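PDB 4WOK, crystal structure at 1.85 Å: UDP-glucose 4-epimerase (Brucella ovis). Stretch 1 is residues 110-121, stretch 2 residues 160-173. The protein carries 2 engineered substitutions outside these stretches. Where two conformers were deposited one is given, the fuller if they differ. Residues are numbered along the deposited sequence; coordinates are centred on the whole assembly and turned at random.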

# COMPACT_ATOMS: atom_id res chain seq x y z
N LEU A 110 18.09 2.04 -3.41
CA LEU A 110 17.35 3.24 -3.80
C LEU A 110 17.83 4.46 -3.02
O LEU A 110 17.99 5.54 -3.59
CB LEU A 110 15.84 3.04 -3.60
CG LEU A 110 15.00 4.31 -3.81
CD1 LEU A 110 14.93 4.70 -5.28
CD2 LEU A 110 13.61 4.11 -3.24
N LEU A 111 18.05 4.30 -1.72
CA LEU A 111 18.47 5.44 -0.92
C LEU A 111 19.88 5.86 -1.28
O LEU A 111 20.21 7.05 -1.26
CB LEU A 111 18.36 5.13 0.58
CG LEU A 111 16.93 4.85 1.08
CD1 LEU A 111 16.99 4.69 2.57
CD2 LEU A 111 15.95 6.00 0.71
N ASP A 112 20.74 4.90 -1.61
CA ASP A 112 22.08 5.29 -2.08
C ASP A 112 21.99 6.07 -3.40
O ASP A 112 22.65 7.08 -3.57
CB ASP A 112 22.99 4.07 -2.26
CG ASP A 112 23.48 3.51 -0.93
OD1 ASP A 112 23.53 4.25 0.05
OD2 ASP A 112 23.85 2.31 -0.87
N ALA A 113 21.15 5.61 -4.33
CA ALA A 113 20.96 6.31 -5.59
C ALA A 113 20.49 7.74 -5.35
O ALA A 113 20.95 8.68 -6.01
CB ALA A 113 19.97 5.58 -6.46
N CYS A 114 19.56 7.90 -4.42
CA CYS A 114 19.10 9.24 -4.04
C CYS A 114 20.22 10.13 -3.53
O CYS A 114 20.42 11.24 -4.05
CB CYS A 114 18.01 9.14 -2.98
SG CYS A 114 16.41 8.56 -3.59
N ARG A 115 20.96 9.68 -2.52
CA ARG A 115 21.97 10.55 -1.92
C ARG A 115 23.09 10.84 -2.91
O ARG A 115 23.66 11.94 -2.90
CB ARG A 115 22.55 9.96 -0.62
CG ARG A 115 23.47 8.73 -0.82
CD ARG A 115 23.87 8.12 0.51
NE ARG A 115 24.56 6.85 0.35
CZ ARG A 115 25.88 6.71 0.27
NH1 ARG A 115 26.66 7.78 0.35
NH2 ARG A 115 26.43 5.51 0.12
N LEU A 116 23.38 9.87 -3.79
CA LEU A 116 24.50 10.06 -4.72
C LEU A 116 24.12 10.93 -5.91
O LEU A 116 24.97 11.33 -6.70
CB LEU A 116 25.03 8.71 -5.21
CG LEU A 116 25.62 7.81 -4.10
CD1 LEU A 116 25.91 6.41 -4.64
CD2 LEU A 116 26.88 8.45 -3.49
N THR A 117 22.83 11.26 -6.04
CA THR A 117 22.42 12.14 -7.13
C THR A 117 21.81 13.44 -6.58
O THR A 117 21.28 14.25 -7.33
CB THR A 117 21.42 11.44 -8.08
OG1 THR A 117 20.24 11.05 -7.35
CG2 THR A 117 22.06 10.17 -8.70
N ARG A 118 21.90 13.62 -5.26
CA ARG A 118 21.27 14.76 -4.57
C ARG A 118 19.78 14.78 -4.90
O ARG A 118 19.16 15.85 -4.97
CB ARG A 118 21.94 16.09 -4.96
N THR A 119 19.22 13.60 -5.13
CA THR A 119 17.78 13.49 -5.28
C THR A 119 17.20 13.39 -3.87
O THR A 119 17.44 12.44 -3.16
CB THR A 119 17.38 12.27 -6.13
OG1 THR A 119 17.87 12.46 -7.46
CG2 THR A 119 15.87 12.12 -6.16
N GLN A 120 16.43 14.39 -3.48
CA GLN A 120 16.23 14.63 -2.06
C GLN A 120 15.00 14.04 -1.38
O GLN A 120 15.08 13.57 -0.25
CB GLN A 120 16.21 16.14 -1.80
CG GLN A 120 17.40 16.61 -1.00
CD GLN A 120 17.35 16.14 0.44
OE1 GLN A 120 16.40 15.47 0.85
NE2 GLN A 120 18.36 16.51 1.22
N ASN A 121 13.85 14.11 -2.03
CA ASN A 121 12.61 13.85 -1.32
C ASN A 121 12.03 12.43 -1.50
O ASN A 121 11.53 12.12 -2.57
CB ASN A 121 11.58 14.88 -1.76
CG ASN A 121 12.00 16.30 -1.39
OD1 ASN A 121 12.49 16.54 -0.29
ND2 ASN A 121 11.84 17.24 -2.32
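Stretch 2, residues 160-173: HMLADYAVAYGLRY

Stretch 2 repeats the course of stretch 1: a helix, a short turn, then the start of a strand. Its helix, 160-169, runs in nearly the same direction as helix 110-116. The axes cross at -20° and approach to 11.4 Å.

Leu 111 is the main bump on stretch 1. Its CA-to-CB bond points toward stretch 2, and the side chain enters a hollow lined by Met 161, Leu 162, Tyr 165 and Leu 171. Leu 111 CB lies 3.6 Å from Tyr 165 CD2, and Leu 111 CD2 lies 3.8 Å from Leu 162 CD2. Leu 111 CD1 is 3.9 Å from Met 161 SD and also sits over a face of the Tyr 165 ring. The tyrosine reaches past this leucine to the polar margin, where Tyr 165 OH donates a hydrogen bond to Asp 112 OD1 at 2.6 Å. The same Asp 112 OD1 holds Arg 115 NE in a salt bridge at 2.8 Å.

Arg 115 lies flat on Tyr 169. Its CD stands 3.4 Å from Tyr 169 CD2, over the ring face, and the guanidinium stacks with planes 17° apart.

Helix 160-169 gives way at Gly 170, which has positive phi (71°). Leu 171 then turns its side chain end into stretch 1. Its CD2 is 4.0 Å from Arg 115 CA, 4.0 Å from Thr 119 O and 4.4 Å from Cys 114 CB.

Gln 120 NE2 donates a very short hydrogen bond to Gly 170 O, 2.5 Å. Arg 172 N makes weak bonds to Gln 120 OE1 (3.0 Å) and Gln 120 O (3.3 Å).

Asn 121 and Arg 172 pair in a parallel bridge, CA to CA 5.2 Å. Their side chains share one face of the sheet, where Arg 172 NE bonds weakly to Asn 121 OD1 at 3.1 Å.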

# COMPACT_ATOMS: atom_id res chain seq x y z
N HIS A 160 13.80 2.70 9.67
CA HIS A 160 14.97 3.11 10.44
C HIS A 160 16.14 3.48 9.53
O HIS A 160 16.93 4.35 9.86
CB HIS A 160 15.40 2.02 11.41
CG HIS A 160 14.46 1.86 12.56
ND1 HIS A 160 14.16 0.64 13.12
CD2 HIS A 160 13.75 2.78 13.26
CE1 HIS A 160 13.30 0.81 14.11
NE2 HIS A 160 13.04 2.10 14.21
N MET A 161 16.24 2.81 8.38
CA MET A 161 17.27 3.15 7.41
C MET A 161 17.05 4.57 6.89
O MET A 161 17.99 5.36 6.77
CB MET A 161 17.27 2.16 6.24
CG MET A 161 18.52 2.23 5.36
SD MET A 161 18.30 1.29 3.83
CE MET A 161 18.26 -0.40 4.46
N LEU A 162 15.79 4.89 6.58
CA LEU A 162 15.43 6.27 6.24
C LEU A 162 15.91 7.27 7.29
O LEU A 162 16.50 8.30 6.94
CB LEU A 162 13.91 6.40 6.06
CG LEU A 162 13.34 5.84 4.77
CD1 LEU A 162 11.84 5.69 4.90
CD2 LEU A 162 13.67 6.75 3.60
N ALA A 163 15.65 6.99 8.56
CA ALA A 163 16.06 7.89 9.63
C ALA A 163 17.58 8.05 9.67
O ALA A 163 18.08 9.15 9.81
CB ALA A 163 15.55 7.39 10.98
N ASP A 164 18.30 6.94 9.50
CA ASP A 164 19.77 6.97 9.52
C ASP A 164 20.36 7.72 8.34
O ASP A 164 21.37 8.42 8.49
CB ASP A 164 20.35 5.56 9.53
CG ASP A 164 20.09 4.84 10.84
OD1 ASP A 164 19.83 5.51 11.85
OD2 ASP A 164 20.16 3.59 10.84
N TYR A 165 19.75 7.57 7.17
CA TYR A 165 20.18 8.29 5.98
C TYR A 165 19.86 9.79 6.09
O TYR A 165 20.58 10.64 5.55
CB TYR A 165 19.55 7.68 4.73
CG TYR A 165 20.38 6.58 4.12
CD1 TYR A 165 20.80 5.49 4.88
CD2 TYR A 165 20.75 6.62 2.78
CE1 TYR A 165 21.58 4.48 4.32
CE2 TYR A 165 21.52 5.60 2.21
CZ TYR A 165 21.93 4.53 2.99
OH TYR A 165 22.69 3.52 2.45
N ALA A 166 18.78 10.11 6.80
CA ALA A 166 18.48 11.52 7.07
C ALA A 166 19.58 12.13 7.94
O ALA A 166 20.06 13.23 7.67
CB ALA A 166 17.12 11.66 7.73
N VAL A 167 19.96 11.41 8.99
CA VAL A 167 21.02 11.88 9.88
C VAL A 167 22.32 12.07 9.10
O VAL A 167 22.96 13.12 9.19
CB VAL A 167 21.27 10.91 11.05
CG1 VAL A 167 22.60 11.24 11.74
CG2 VAL A 167 20.12 10.96 12.04
N ALA A 168 22.69 11.08 8.31
CA ALA A 168 24.00 11.08 7.69
C ALA A 168 24.09 11.94 6.43
O ALA A 168 25.13 12.53 6.14
CB ALA A 168 24.41 9.67 7.36
N TYR A 169 23.01 11.96 5.65
CA TYR A 169 23.07 12.52 4.31
C TYR A 169 22.06 13.63 4.07
O TYR A 169 22.01 14.19 2.98
CB TYR A 169 22.85 11.43 3.27
CG TYR A 169 23.69 10.18 3.51
CD1 TYR A 169 25.07 10.23 3.47
CD2 TYR A 169 23.08 8.96 3.76
CE1 TYR A 169 25.85 9.08 3.67
CE2 TYR A 169 23.85 7.81 3.96
CZ TYR A 169 25.23 7.88 3.92
OH TYR A 169 26.00 6.75 4.12
N GLY A 170 21.25 13.94 5.07
CA GLY A 170 20.24 14.97 4.92
C GLY A 170 19.08 14.58 4.01
O GLY A 170 18.39 15.45 3.47
N LEU A 171 18.86 13.28 3.81
CA LEU A 171 17.69 12.88 3.04
C LEU A 171 16.42 13.29 3.80
O LEU A 171 16.37 13.27 5.04
CB LEU A 171 17.71 11.37 2.73
CG LEU A 171 18.82 10.86 1.78
CD1 LEU A 171 18.66 9.37 1.43
CD2 LEU A 171 18.94 11.69 0.50
N ARG A 172 15.42 13.74 3.05
CA ARG A 172 14.14 14.14 3.62
C ARG A 172 13.08 13.13 3.22
O ARG A 172 13.05 12.68 2.07
CB ARG A 172 13.74 15.54 3.17
CG ARG A 172 14.76 16.62 3.56
CD ARG A 172 14.27 18.02 3.23
NE ARG A 172 14.07 18.24 1.80
CZ ARG A 172 15.02 18.65 0.96
NH1 ARG A 172 16.25 18.90 1.41
NH2 ARG A 172 14.74 18.82 -0.32
N TYR A 173 12.19 12.77 4.15
CA TYR A 173 11.27 11.69 3.84
C TYR A 173 9.96 11.76 4.58
O TYR A 173 9.83 12.42 5.60
CB TYR A 173 11.92 10.33 4.14
CG TYR A 173 12.12 10.08 5.62
CD1 TYR A 173 13.26 10.54 6.26
CD2 TYR A 173 11.17 9.39 6.36
CE1 TYR A 173 13.46 10.31 7.61
CE2 TYR A 173 11.36 9.16 7.71
CZ TYR A 173 12.51 9.62 8.33
OH TYR A 173 12.70 9.39 9.67
O HOH W 1 12.38 20.04 -1.50